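Local coordinates for histidinol dehydrogenase (Elizabethkingia anophelis NUHP1, PDB 6AN0), which probably catalyses the two successive NAD-dependent oxidations that turn L-histidinol into L-histidine, the last step of histidine biosynthesis, with one zinc ion per subunit, at residues P27-E32 against P374-A379; Q271-T276 against N325-E330; E32-I37 against G216-T221; G368-L373 against S383-D388. One frame throughout, in Å; residues are numbered along the deposited sequence.

Four contacts illustrate how distant loops converge around the predicted active site and NAD(+) site. Interaction 1 joins a loop near the N-terminus to the loop between helix 360-365 and strand 391-399; interaction 3, which shares Glu32 with it, and then interaction 2 come before its second segment. Interaction 4, within the same long loop, alternates with interaction 1 in sequence. Interaction 1 touches all three others and lies, centre to centre, about 14 Å from interactions 2 and 3 and about 19 Å from interaction 4. Interaction 2 belongs to the six-stranded parallel sheet, whereas interaction 3 holds Asn217 of the predicted NAD(+) site. Glu330, a predicted proton acceptor, meets Leu373 where interactions 2 and 4 touch.

Interaction 1 (P27-E32 against P374-A379); sequences PVQKAE and PTNGYA
Gln29 and Asn376 reach toward each other from an irregular, extended loop (27-32) and from a type I' beta turn running from Thr375 to Tyr378, across a gap of 10.2 Å between the CA atom of Gln29 and the CA atom of Asn376. The turn is closed by its own backbone bond, Tyr378 N to Thr375 O at 2.9 Å. Asn376 and Gly377 occupy its two central positions, both with the positive phi that this turn requires. Two side chains make the whole contact. In Gln29, CG stands opposite the carbonyl carbon (chi1 -62°) and the rest of the chain runs out extended, carrying the amide about halfway across, where Asn376 meets it. Asn376 comes from the opposite direction, and the two amide planes are nearly perpendicular, 88° apart. The nitrogens are what meet: NE2 of Gln29 lies 3.0 Å from ND2 of Asn376.

Neighbouring groups hold the turn. Thr375 OG1 is hydrogen-bonded to Pro240 O and the Asn376 backbone N to Glu242 OE2, which ties the turn to the beginning of strand 242-247. Tyr378 packs on Gly231 of the second subunit. A 1,2-ethanediol, probably from the crystallisation liquor, lies about 3 Å from Gln29 at the nearest atoms.

Both amide nitrogens are donors, and no hydrogen bond links them. Two N-H donors this close would be expected to repel, so the amide orientations as modelled are doubtful and nothing attractive should be read into the pair. The small interface at the surface implies that loop and turn meet here without a polar lock between the two segments.

Interaction 2 (Q271-T276 against N325-E330); sequences QVILLT and NLYAPE
Gln271 and Ile273, on one side of strand 271-276, face Tyr327 in the last turn of helix 317-327. The backbones stay well apart, the nearest pair of CA atoms being those of Ile273 and Pro329 at 9.0 Å, and just past the helix Ala328 adopts a positive phi that turns the chain toward Glu330. The gap is bridged by Tyr327 from the helix, met by Gln271 and Ile273 from the strand. Tyr327 holds CG opposite its backbone N (chi1 180°), which sends the ring straight out from the helix to the strand.

Its phenol gives a short hydrogen bond, OH of Tyr327 to OE1 of Gln271 at 2.7 Å. The acceptor sits at the edge of the ring, while the donor is tilted 25° from the carbonyl plane of the amide. Ile273 meets the same ring from over one face: its CG1 lies 4.2 Å from the ring centroid, a CH-pi contact, and 3.8 Å from CZ of Tyr327. The CB of Pro329 fits against the rim, in the ring plane. The Gln271 amide is used at both ends, for NE2 donates to Gln308 O and Gln25 O. With three bonds its rotation is settled, and a buried polar group is matched by polar partners.

Arg26 adds a cation-pi contact with the Tyr327 ring and a hydrogen bond to Tyr327 O. Strand 271-276 runs in the parallel sheet between strands 310-313 and 242-247. Tyr327 also packs on Glu242 and Leu244 of the latter, so the end of helix 317-327 is joined to the sheet through the Tyr327 ring, just before the predicted proton acceptor Glu330 and strand 331-335.

Interaction 3 (E32-I37 against G216-T221); sequences EDLQNI and GNQYVT. With EDO (1,2-ethanediol), chain E; EDO (1,2-ethanediol), chain F.
Leu34, at the N-cap position of helix 35-48, packs on Gln218 and Tyr219 in the first turn of helix 218-227, whose own N-cap, Asn217, is a predicted NAD(+)-binding residue. The CD1 methyl of Leu34 lies 3.7 Å from the carbonyl O of Gln218 and also touches CD1 of Tyr219, while its CD2 comes within 3.8 Å of CE1 of Tyr219. Leucine and tyrosine side chains cross at about a right angle, and CD1 of Leu34 approaches the ring obliquely. On one face of that ring lies CG of Gln218, 3.6 Å above the plane and offset toward the rim; chi1 of 55° puts this carbon between the backbone N and the carbonyl carbon.

The helix start is well organised. OD1 of Asn217 accepts from Val220 N at 3.0 Å, nearly along the C=O axis, and weakly from Tyr219 N. The carbonyl O of Asn217 receives both the backbone N and the OG1 of Thr221. A 1,2-ethanediol, probably from the crystallisation liquor, donates from its O2 to OG1 of Thr221 at 2.9 Å. On the other segment, OD2 of Asp33 accepts from Gln35 N, forming an Asx turn.

Leu34 continues onto Ala222, one turn further along helix 218-227. Ile37 and Tyr219 both rest on Ile193 of helix 192-201, so three helices converge around this small apolar patch.

Interaction 4 (G368-L373 against S383-D388); sequences GTNHTL and SGVSLD
Val385 O stands above the flat amide of Asn370, 3.4 Å from CG of the asparagine and closer still to its CB, at 3.1 Å. At the rim of the amide, OD1 of Asn370 accepts from Thr372 N at 2.9 Å, in the carbonyl plane and on a lone pair, while ND2 is hydrogen-bonded to Met146 O in helix 142-154. Gripped at both ends, the amide is held flat beneath the valine carbonyl.

A backbone bond joins the two segments: Val385 N donates to Thr372 O at 2.9 Å, nearly straight at 164°. Beside it the side chains of Thr372 and Val385 lie parallel, with the CG2 of Thr372 3.7 Å from the CG2 of Val385. Both rest on Leu147. Leu373 bends its CD2 back to 3.8 Å from the CA of Gly384.

Beyond the contact, Asp388 forms a salt bridge with Lys393 of the second subunit. The bond from Thr372 N to Asn370 OD1 defines an Asx turn, which shapes the first part of the long loop between helix 360-365 and strand 391-399, while the Val385-Thr372 bond ties its two parts together beside the predicted active site, where Leu373 packs on Glu330, a predicted proton acceptor.

Interaction 1 (P27-E32 against P374-A379)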
loop_
_atom_site.group_PDB
_atom_site.type_symbol
_atom_site.label_atom_id
_atom_site.label_comp_id
_atom_site.label_asym_id
_atom_site.label_seq_id
_atom_site.Cartn_x
_atom_site.Cartn_y
_atom_site.Cartn_z
ATOM N N PRO A 27 -16.194 -9.379 -16.685
ATOM C CA PRO A 27 -17.340 -10.232 -16.355
ATOM C C PRO A 27 -17.682 -10.101 -14.879
ATOM O O PRO A 27 -16.812 -9.850 -14.040
ATOM C CB PRO A 27 -16.857 -11.646 -16.708
ATOM C CG PRO A 27 -15.361 -11.542 -16.844
ATOM C CD PRO A 27 -15.079 -10.143 -17.277
ATOM N N VAL A 28 -18.975 -10.240 -14.570
ATOM C CA VAL A 28 -19.418 -10.118 -13.187
ATOM C C VAL A 28 -18.748 -11.198 -12.351
ATOM O O VAL A 28 -18.369 -12.262 -12.856
ATOM C CB VAL A 28 -20.951 -10.213 -13.085
ATOM C CG1 VAL A 28 -21.611 -9.047 -13.807
ATOM C CG2 VAL A 28 -21.432 -11.527 -13.653
ATOM N N GLN A 29 -18.560 -10.906 -11.064
ATOM C CA GLN A 29 -18.012 -11.866 -10.119
ATOM C C GLN A 29 -19.109 -12.388 -9.200
ATOM O O GLN A 29 -20.199 -11.821 -9.114
ATOM C CB GLN A 29 -16.887 -11.242 -9.288
ATOM C CG GLN A 29 -15.710 -10.789 -10.129
ATOM C CD GLN A 29 -14.515 -10.398 -9.289
ATOM O OE1 GLN A 29 -13.709 -11.246 -8.903
ATOM N NE2 GLN A 29 -14.393 -9.111 -8.999
ATOM N N LYS A 30 -18.803 -13.489 -8.516
ATOM C CA LYS A 30 -19.752 -14.092 -7.587
ATOM C C LYS A 30 -20.026 -13.155 -6.414
ATOM O O LYS A 30 -19.116 -12.513 -5.881
ATOM C CB LYS A 30 -19.211 -15.431 -7.083
ATOM C CG LYS A 30 -19.716 -16.635 -7.851
ATOM C CD LYS A 30 -18.811 -17.850 -7.684
ATOM C CE LYS A 30 -19.645 -19.125 -7.649
ATOM N NZ LYS A 30 -18.997 -20.324 -8.254
ATOM N N ALA A 31 -21.294 -13.071 -6.017
ATOM C CA ALA A 31 -21.722 -12.145 -4.977
ATOM C C ALA A 31 -22.068 -12.856 -3.671
ATOM O O ALA A 31 -22.909 -12.380 -2.905
ATOM C CB ALA A 31 -22.911 -11.313 -5.459
ATOM N N GLU A 32 -21.431 -13.993 -3.401
ATOM C CA GLU A 32 -21.659 -14.687 -2.142
ATOM C C GLU A 32 -21.057 -13.894 -0.989
ATOM O O GLU A 32 -19.958 -13.345 -1.099
ATOM C CB GLU A 32 -21.058 -16.092 -2.188
ATOM N N PRO A 374 -1.960 -6.010 -10.274
ATOM C CA PRO A 374 -3.352 -5.627 -9.977
ATOM C C PRO A 374 -4.260 -5.847 -11.180
ATOM O O PRO A 374 -3.967 -5.409 -12.298
ATOM C CB PRO A 374 -3.246 -4.134 -9.640
ATOM C CG PRO A 374 -2.061 -3.679 -10.431
ATOM C CD PRO A 374 -1.072 -4.832 -10.373
ATOM N N THR A 375 -5.367 -6.501 -10.936
ATOM C CA THR A 375 -6.308 -6.900 -11.970
ATOM C C THR A 375 -7.667 -6.238 -11.711
ATOM O O THR A 375 -7.865 -5.545 -10.706
ATOM C CB THR A 375 -6.401 -8.423 -11.987
ATOM O OG1 THR A 375 -6.881 -8.864 -13.264
ATOM C CG2 THR A 375 -7.332 -8.849 -10.880
ATOM N N ASN A 376 -8.606 -6.434 -12.642
ATOM C CA ASN A 376 -9.995 -5.994 -12.477
ATOM C C ASN A 376 -10.092 -4.479 -12.306
ATOM O O ASN A 376 -11.023 -3.970 -11.670
ATOM C CB ASN A 376 -10.661 -6.711 -11.298
ATOM C CG ASN A 376 -12.178 -6.674 -11.364
ATOM O OD1 ASN A 376 -12.766 -6.519 -12.434
ATOM N ND2 ASN A 376 -12.818 -6.809 -10.209
ATOM N N GLY A 377 -9.138 -3.746 -12.879
ATOM C CA GLY A 377 -9.119 -2.303 -12.782
ATOM C C GLY A 377 -8.348 -1.758 -11.603
ATOM O O GLY A 377 -8.230 -0.532 -11.474
ATOM N N TYR A 378 -7.803 -2.622 -10.740
ATOM C CA TYR A 378 -6.984 -2.126 -9.643
ATOM C C TYR A 378 -5.670 -1.522 -10.109
ATOM O O TYR A 378 -4.946 -0.954 -9.286
ATOM C CB TYR A 378 -6.736 -3.237 -8.627
ATOM C CG TYR A 378 -7.966 -3.460 -7.765
ATOM C CD1 TYR A 378 -8.389 -2.482 -6.868
ATOM C CD2 TYR A 378 -8.717 -4.617 -7.872
ATOM C CE1 TYR A 378 -9.509 -2.663 -6.081
ATOM C CE2 TYR A 378 -9.862 -4.806 -7.087
ATOM C CZ TYR A 378 -10.242 -3.820 -6.194
ATOM O OH TYR A 378 -11.358 -3.989 -5.408
ATOM N N ALA A 379 -5.341 -1.605 -11.400
ATOM C CA ALA A 379 -4.190 -0.842 -11.867
ATOM C C ALA A 379 -4.442 0.663 -11.786
ATOM O O ALA A 379 -3.483 1.440 -11.898
ATOM C CB ALA A 379 -3.812 -1.250 -13.299
#

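Interaction 2 (Q271-T276 against N325-E330)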
loop_
_atom_site.group_PDB
_atom_site.type_symbol
_atom_site.label_atom_id
_atom_site.label_comp_id
_atom_site.label_asym_id
_atom_site.label_seq_id
_atom_site.Cartn_x
_atom_site.Cartn_y
_atom_site.Cartn_z
ATOM N N GLN A 271 -10.132 -12.527 -18.872
ATOM C CA GLN A 271 -10.680 -11.711 -19.945
ATOM C C GLN A 271 -9.545 -11.197 -20.811
ATOM O O GLN A 271 -8.495 -10.792 -20.295
ATOM C CB GLN A 271 -11.488 -10.519 -19.408
ATOM C CG GLN A 271 -12.150 -9.698 -20.519
ATOM C CD GLN A 271 -12.987 -8.549 -19.994
ATOM O OE1 GLN A 271 -12.496 -7.710 -19.248
ATOM N NE2 GLN A 271 -14.269 -8.513 -20.377
ATOM N N VAL A 272 -9.753 -11.197 -22.123
ATOM C CA VAL A 272 -8.783 -10.582 -23.021
ATOM C C VAL A 272 -9.487 -9.533 -23.875
ATOM O O VAL A 272 -10.663 -9.666 -24.233
ATOM C CB VAL A 272 -8.037 -11.617 -23.902
ATOM C CG1 VAL A 272 -7.543 -12.797 -23.057
ATOM C CG2 VAL A 272 -8.913 -12.103 -25.056
ATOM N N ILE A 273 -8.747 -8.470 -24.190
ATOM C CA ILE A 273 -9.234 -7.367 -25.005
ATOM C C ILE A 273 -8.222 -7.146 -26.114
ATOM O O ILE A 273 -7.031 -6.978 -25.834
ATOM C CB ILE A 273 -9.401 -6.073 -24.182
ATOM C CG1 ILE A 273 -10.303 -6.313 -22.966
ATOM C CG2 ILE A 273 -9.962 -4.958 -25.064
ATOM C CD1 ILE A 273 -11.744 -6.509 -23.321
ATOM N N LEU A 274 -8.686 -7.163 -27.364
ATOM C CA LEU A 274 -7.848 -6.843 -28.519
ATOM C C LEU A 274 -8.350 -5.551 -29.158
ATOM O O LEU A 274 -9.502 -5.478 -29.600
ATOM C CB LEU A 274 -7.857 -7.990 -29.537
ATOM C CG LEU A 274 -7.193 -7.742 -30.902
ATOM C CD1 LEU A 274 -5.713 -7.402 -30.746
ATOM C CD2 LEU A 274 -7.367 -8.950 -31.820
ATOM N N LEU A 275 -7.490 -4.534 -29.194
ATOM C CA LEU A 275 -7.758 -3.275 -29.880
ATOM C C LEU A 275 -6.889 -3.232 -31.126
ATOM O O LEU A 275 -5.677 -3.449 -31.033
ATOM C CB LEU A 275 -7.437 -2.070 -28.984
ATOM C CG LEU A 275 -8.058 -2.009 -27.585
ATOM C CD1 LEU A 275 -7.636 -0.713 -26.900
ATOM C CD2 LEU A 275 -9.571 -2.107 -27.662
ATOM N N THR A 276 -7.495 -2.992 -32.290
ATOM C CA THR A 276 -6.723 -2.890 -33.525
ATOM C C THR A 276 -7.054 -1.583 -34.229
ATOM O O THR A 276 -8.140 -1.023 -34.048
ATOM C CB THR A 276 -6.980 -4.072 -34.495
ATOM O OG1 THR A 276 -8.297 -3.970 -35.047
ATOM C CG2 THR A 276 -6.844 -5.408 -33.795
ATOM N N ASN A 325 -6.452 3.167 -21.180
ATOM C CA ASN A 325 -6.316 3.904 -19.927
ATOM C C ASN A 325 -7.616 3.886 -19.126
ATOM O O ASN A 325 -7.585 3.872 -17.888
ATOM C CB ASN A 325 -5.866 5.344 -20.208
ATOM C CG ASN A 325 -4.392 5.441 -20.630
ATOM O OD1 ASN A 325 -3.572 4.580 -20.299
ATOM N ND2 ASN A 325 -4.050 6.519 -21.340
ATOM N N LEU A 326 -8.761 3.858 -19.808
ATOM C CA LEU A 326 -10.041 3.699 -19.120
ATOM C C LEU A 326 -10.219 2.278 -18.586
ATOM O O LEU A 326 -10.819 2.082 -17.521
ATOM C CB LEU A 326 -11.193 4.055 -20.067
ATOM C CG LEU A 326 -11.289 5.512 -20.530
ATOM C CD1 LEU A 326 -12.479 5.714 -21.465
ATOM C CD2 LEU A 326 -11.383 6.443 -19.348
ATOM N N TYR A 327 -9.721 1.272 -19.319
ATOM C CA TYR A 327 -9.874 -0.125 -18.905
ATOM C C TYR A 327 -8.933 -0.482 -17.752
ATOM O O TYR A 327 -9.307 -1.249 -16.849
ATOM C CB TYR A 327 -9.622 -1.037 -20.109
ATOM C CG TYR A 327 -9.743 -2.526 -19.839
ATOM C CD1 TYR A 327 -10.984 -3.159 -19.835
ATOM C CD2 TYR A 327 -8.614 -3.299 -19.607
ATOM C CE1 TYR A 327 -11.086 -4.523 -19.597
ATOM C CE2 TYR A 327 -8.703 -4.657 -19.371
ATOM C CZ TYR A 327 -9.942 -5.265 -19.368
ATOM O OH TYR A 327 -10.031 -6.613 -19.139
ATOM N N ALA A 328 -7.699 0.053 -17.777
ATOM C CA ALA A 328 -6.651 -0.151 -16.771
ATOM C C ALA A 328 -6.283 -1.629 -16.675
ATOM O O ALA A 328 -6.568 -2.281 -15.657
ATOM C CB ALA A 328 -7.092 0.398 -15.411
ATOM N N PRO A 329 -5.633 -2.180 -17.701
ATOM C CA PRO A 329 -5.415 -3.629 -17.764
ATOM C C PRO A 329 -4.306 -4.114 -16.835
ATOM O O PRO A 329 -3.322 -3.417 -16.566
ATOM C CB PRO A 329 -5.020 -3.860 -19.230
ATOM C CG PRO A 329 -4.319 -2.547 -19.622
ATOM C CD PRO A 329 -5.112 -1.474 -18.888
ATOM N N GLU A 330 -4.470 -5.347 -16.348
ATOM C CA GLU A 330 -3.381 -5.988 -15.609
ATOM C C GLU A 330 -2.116 -6.086 -16.470
ATOM O O GLU A 330 -1.017 -5.733 -16.027
ATOM C CB GLU A 330 -3.812 -7.378 -15.141
ATOM C CG GLU A 330 -2.735 -8.100 -14.353
ATOM C CD GLU A 330 -2.984 -9.590 -14.227
ATOM O OE1 GLU A 330 -3.793 -10.131 -15.003
ATOM O OE2 GLU A 330 -2.340 -10.223 -13.368
#

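Interaction 3 (E32-I37 against G216-T221)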
loop_
_atom_site.group_PDB
_atom_site.type_symbol
_atom_site.label_atom_id
_atom_site.label_comp_id
_atom_site.label_asym_id
_atom_site.label_seq_id
_atom_site.Cartn_x
_atom_site.Cartn_y
_atom_site.Cartn_z
ATOM N N GLU A 32 -21.431 -13.993 -3.401
ATOM C CA GLU A 32 -21.659 -14.687 -2.142
ATOM C C GLU A 32 -21.057 -13.894 -0.989
ATOM O O GLU A 32 -19.958 -13.345 -1.099
ATOM C CB GLU A 32 -21.058 -16.092 -2.188
ATOM N N ASP A 33 -21.797 -13.816 0.113
ATOM C CA ASP A 33 -21.318 -13.178 1.335
ATOM C C ASP A 33 -20.546 -14.221 2.131
ATOM O O ASP A 33 -21.140 -15.158 2.676
ATOM C CB ASP A 33 -22.479 -12.620 2.155
ATOM C CG ASP A 33 -22.016 -11.671 3.244
ATOM O OD1 ASP A 33 -22.877 -11.013 3.865
ATOM O OD2 ASP A 33 -20.789 -11.562 3.460
ATOM N N LEU A 34 -19.227 -14.064 2.196
ATOM C CA LEU A 34 -18.369 -15.036 2.853
ATOM C C LEU A 34 -17.894 -14.575 4.224
ATOM O O LEU A 34 -17.078 -15.260 4.843
ATOM C CB LEU A 34 -17.169 -15.359 1.964
ATOM C CG LEU A 34 -17.490 -15.967 0.597
ATOM C CD1 LEU A 34 -16.199 -16.272 -0.172
ATOM C CD2 LEU A 34 -18.332 -17.216 0.751
ATOM N N GLN A 35 -18.400 -13.447 4.726
ATOM C CA GLN A 35 -17.862 -12.899 5.968
ATOM C C GLN A 35 -18.074 -13.848 7.142
ATOM O O GLN A 35 -17.154 -14.091 7.933
ATOM C CB GLN A 35 -18.493 -11.547 6.262
ATOM C CG GLN A 35 -17.906 -10.876 7.479
ATOM C CD GLN A 35 -18.468 -9.496 7.680
ATOM O OE1 GLN A 35 -19.645 -9.253 7.421
ATOM N NE2 GLN A 35 -17.631 -8.575 8.128
ATOM N N ASN A 36 -19.287 -14.389 7.280
ATOM C CA ASN A 36 -19.543 -15.281 8.406
ATOM C C ASN A 36 -18.714 -16.548 8.274
ATOM O O ASN A 36 -18.213 -17.081 9.272
ATOM C CB ASN A 36 -21.033 -15.614 8.502
ATOM C CG ASN A 36 -21.336 -16.601 9.623
ATOM O OD1 ASN A 36 -21.427 -16.223 10.793
ATOM N ND2 ASN A 36 -21.487 -17.876 9.269
ATOM N N ILE A 37 -18.545 -17.024 7.043
ATOM C CA ILE A 37 -17.770 -18.236 6.800
ATOM C C ILE A 37 -16.322 -18.027 7.217
ATOM O O ILE A 37 -15.738 -18.856 7.923
ATOM C CB ILE A 37 -17.900 -18.646 5.324
ATOM C CG1 ILE A 37 -19.276 -19.287 5.092
ATOM C CG2 ILE A 37 -16.771 -19.555 4.908
ATOM C CD1 ILE A 37 -19.794 -19.136 3.678
ATOM N N GLY A 216 -5.428 -16.114 -4.629
ATOM C CA GLY A 216 -6.082 -17.396 -4.480
ATOM C C GLY A 216 -7.530 -17.280 -4.903
ATOM O O GLY A 216 -7.938 -16.295 -5.524
ATOM N N ASN A 217 -8.316 -18.288 -4.541
ATOM C CA ASN A 217 -9.711 -18.344 -4.968
ATOM C C ASN A 217 -10.569 -17.357 -4.164
ATOM O O ASN A 217 -10.070 -16.543 -3.379
ATOM C CB ASN A 217 -10.232 -19.781 -4.881
ATOM C CG ASN A 217 -10.225 -20.338 -3.460
ATOM O OD1 ASN A 217 -10.392 -19.606 -2.486
ATOM N ND2 ASN A 217 -10.057 -21.651 -3.346
ATOM N N GLN A 218 -11.889 -17.426 -4.371
ATOM C CA GLN A 218 -12.815 -16.506 -3.711
ATOM C C GLN A 218 -12.703 -16.578 -2.191
ATOM O O GLN A 218 -12.864 -15.564 -1.505
ATOM C CB GLN A 218 -14.255 -16.811 -4.141
ATOM C CG GLN A 218 -14.674 -18.257 -3.912
ATOM C CD GLN A 218 -16.146 -18.497 -4.195
ATOM O OE1 GLN A 218 -17.005 -17.700 -3.812
ATOM N NE2 GLN A 218 -16.443 -19.601 -4.871
ATOM N N TYR A 219 -12.462 -17.768 -1.644
ATOM C CA TYR A 219 -12.383 -17.903 -0.192
ATOM C C TYR A 219 -11.091 -17.305 0.344
ATOM O O TYR A 219 -11.090 -16.649 1.389
ATOM C CB TYR A 219 -12.490 -19.370 0.209
ATOM C CG TYR A 219 -13.788 -19.974 -0.251
ATOM C CD1 TYR A 219 -14.965 -19.740 0.446
ATOM C CD2 TYR A 219 -13.844 -20.750 -1.398
ATOM C CE1 TYR A 219 -16.165 -20.270 0.013
ATOM C CE2 TYR A 219 -15.043 -21.288 -1.837
ATOM C CZ TYR A 219 -16.196 -21.040 -1.129
ATOM O OH TYR A 219 -17.395 -21.574 -1.552
ATOM N N VAL A 220 -9.976 -17.550 -0.344
ATOM C CA VAL A 220 -8.708 -16.961 0.073
ATOM C C VAL A 220 -8.779 -15.444 -0.035
ATOM O O VAL A 220 -8.307 -14.713 0.849
ATOM C CB VAL A 220 -7.553 -17.545 -0.768
ATOM C CG1 VAL A 220 -6.266 -16.730 -0.569
ATOM C CG2 VAL A 220 -7.340 -19.016 -0.419
ATOM N N THR A 221 -9.412 -14.952 -1.104
ATOM C CA THR A 221 -9.523 -13.514 -1.320
ATOM C C THR A 221 -10.313 -12.846 -0.198
ATOM O O THR A 221 -9.908 -11.800 0.326
ATOM C CB THR A 221 -10.177 -13.249 -2.685
ATOM O OG1 THR A 221 -9.318 -13.729 -3.729
ATOM C CG2 THR A 221 -10.422 -11.753 -2.896
HETATM C C1 EDO E . -11.747 -13.726 -8.266
HETATM O O1 EDO E . -12.589 -14.832 -7.908
HETATM C C2 EDO E . -10.402 -13.876 -7.567
HETATM O O2 EDO E . -10.623 -14.411 -6.257
HETATM C C1 EDO F . -18.298 -15.800 14.590
HETATM O O1 EDO F . -18.133 -14.381 14.679
HETATM C C2 EDO F . -18.634 -16.143 13.147
HETATM O O2 EDO F . -19.394 -15.054 12.605
#

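Interaction 4 (G368-L373 against S383-D388)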
loop_
_atom_site.group_PDB
_atom_site.type_symbol
_atom_site.label_atom_id
_atom_site.label_comp_id
_atom_site.label_asym_id
_atom_site.label_seq_id
_atom_site.Cartn_x
_atom_site.Cartn_y
_atom_site.Cartn_z
ATOM N N GLY A 368 12.198 -10.803 -15.540
ATOM C CA GLY A 368 12.654 -10.168 -14.325
ATOM C C GLY A 368 11.615 -9.296 -13.654
ATOM O O GLY A 368 11.742 -9.012 -12.453
ATOM N N THR A 369 10.595 -8.850 -14.390
ATOM C CA THR A 369 9.513 -8.088 -13.789
ATOM C C THR A 369 8.661 -9.015 -12.929
ATOM O O THR A 369 8.774 -10.242 -12.998
ATOM C CB THR A 369 8.647 -7.437 -14.867
ATOM O OG1 THR A 369 8.108 -8.460 -15.724
ATOM C CG2 THR A 369 9.480 -6.475 -15.715
ATOM N N ASN A 370 7.793 -8.422 -12.115
ATOM C CA ASN A 370 6.958 -9.207 -11.209
ATOM C C ASN A 370 5.603 -9.507 -11.844
ATOM O O ASN A 370 4.945 -8.600 -12.355
ATOM C CB ASN A 370 6.745 -8.466 -9.893
ATOM C CG ASN A 370 6.502 -9.411 -8.756
ATOM O OD1 ASN A 370 5.454 -10.056 -8.689
ATOM N ND2 ASN A 370 7.494 -9.546 -7.879
ATOM N N HIS A 371 5.172 -10.769 -11.788
ATOM C CA HIS A 371 3.890 -11.117 -12.391
ATOM C C HIS A 371 2.719 -11.011 -11.421
ATOM O O HIS A 371 1.575 -11.295 -11.814
ATOM C CB HIS A 371 3.955 -12.515 -13.057
ATOM C CG HIS A 371 3.866 -13.697 -12.129
ATOM N ND1 HIS A 371 4.371 -14.933 -12.480
ATOM C CD2 HIS A 371 3.285 -13.866 -10.914
ATOM C CE1 HIS A 371 4.124 -15.804 -11.516
ATOM N NE2 HIS A 371 3.466 -15.181 -10.554
ATOM N N THR A 372 2.969 -10.625 -10.164
ATOM C CA THR A 372 1.898 -10.463 -9.169
ATOM C C THR A 372 1.385 -9.030 -9.291
ATOM O O THR A 372 1.968 -8.091 -8.736
ATOM C CB THR A 372 2.400 -10.785 -7.766
ATOM O OG1 THR A 372 2.993 -12.088 -7.775
ATOM C CG2 THR A 372 1.231 -10.837 -6.783
ATOM N N LEU A 373 0.288 -8.865 -10.028
ATOM C CA LEU A 373 -0.125 -7.591 -10.600
ATOM C C LEU A 373 -1.592 -7.293 -10.326
ATOM O O LEU A 373 -2.404 -8.211 -10.195
ATOM C CB LEU A 373 0.099 -7.595 -12.114
ATOM C CG LEU A 373 1.545 -7.691 -12.582
ATOM C CD1 LEU A 373 1.585 -8.135 -14.044
ATOM C CD2 LEU A 373 2.197 -6.326 -12.430
ATOM N N SER A 383 0.019 -0.811 -7.498
ATOM C CA SER A 383 1.129 -1.283 -8.317
ATOM C C SER A 383 1.233 -2.801 -8.230
ATOM O O SER A 383 0.681 -3.433 -7.332
ATOM C CB SER A 383 2.473 -0.677 -7.864
ATOM O OG SER A 383 2.439 0.741 -7.818
ATOM N N GLY A 384 1.979 -3.385 -9.159
ATOM C CA GLY A 384 2.394 -4.761 -8.971
ATOM C C GLY A 384 3.337 -4.889 -7.789
ATOM O O GLY A 384 3.931 -3.911 -7.320
ATOM N N VAL A 385 3.452 -6.112 -7.269
ATOM C CA VAL A 385 4.414 -6.353 -6.194
ATOM C C VAL A 385 5.816 -5.956 -6.654
ATOM O O VAL A 385 6.205 -6.193 -7.804
ATOM C CB VAL A 385 4.358 -7.825 -5.749
ATOM C CG1 VAL A 385 5.529 -8.164 -4.822
ATOM C CG2 VAL A 385 3.029 -8.096 -5.024
ATOM N N SER A 386 6.583 -5.339 -5.755
ATOM C CA SER A 386 7.977 -4.977 -6.043
ATOM C C SER A 386 8.755 -4.986 -4.734
ATOM O O SER A 386 8.232 -5.365 -3.682
ATOM C CB SER A 386 8.065 -3.610 -6.738
ATOM O OG SER A 386 7.777 -2.554 -5.818
ATOM N N LEU A 387 10.022 -4.569 -4.792
ATOM C CA LEU A 387 10.783 -4.450 -3.554
ATOM C C LEU A 387 10.059 -3.553 -2.548
ATOM O O LEU A 387 10.079 -3.826 -1.339
ATOM C CB LEU A 387 12.182 -3.903 -3.854
ATOM C CG LEU A 387 13.129 -3.956 -2.667
ATOM C CD1 LEU A 387 13.461 -5.388 -2.333
ATOM C CD2 LEU A 387 14.379 -3.178 -3.044
ATOM N N ASP A 388 9.403 -2.485 -3.041
ATOM C CA ASP A 388 8.642 -1.562 -2.193
ATOM C C ASP A 388 7.594 -2.269 -1.339
ATOM O O ASP A 388 7.199 -1.750 -0.286
ATOM C CB ASP A 388 7.892 -0.527 -3.037
ATOM C CG ASP A 388 8.785 0.253 -3.985
ATOM O OD1 ASP A 388 9.953 -0.125 -4.197
ATOM O OD2 ASP A 388 8.283 1.252 -4.539
#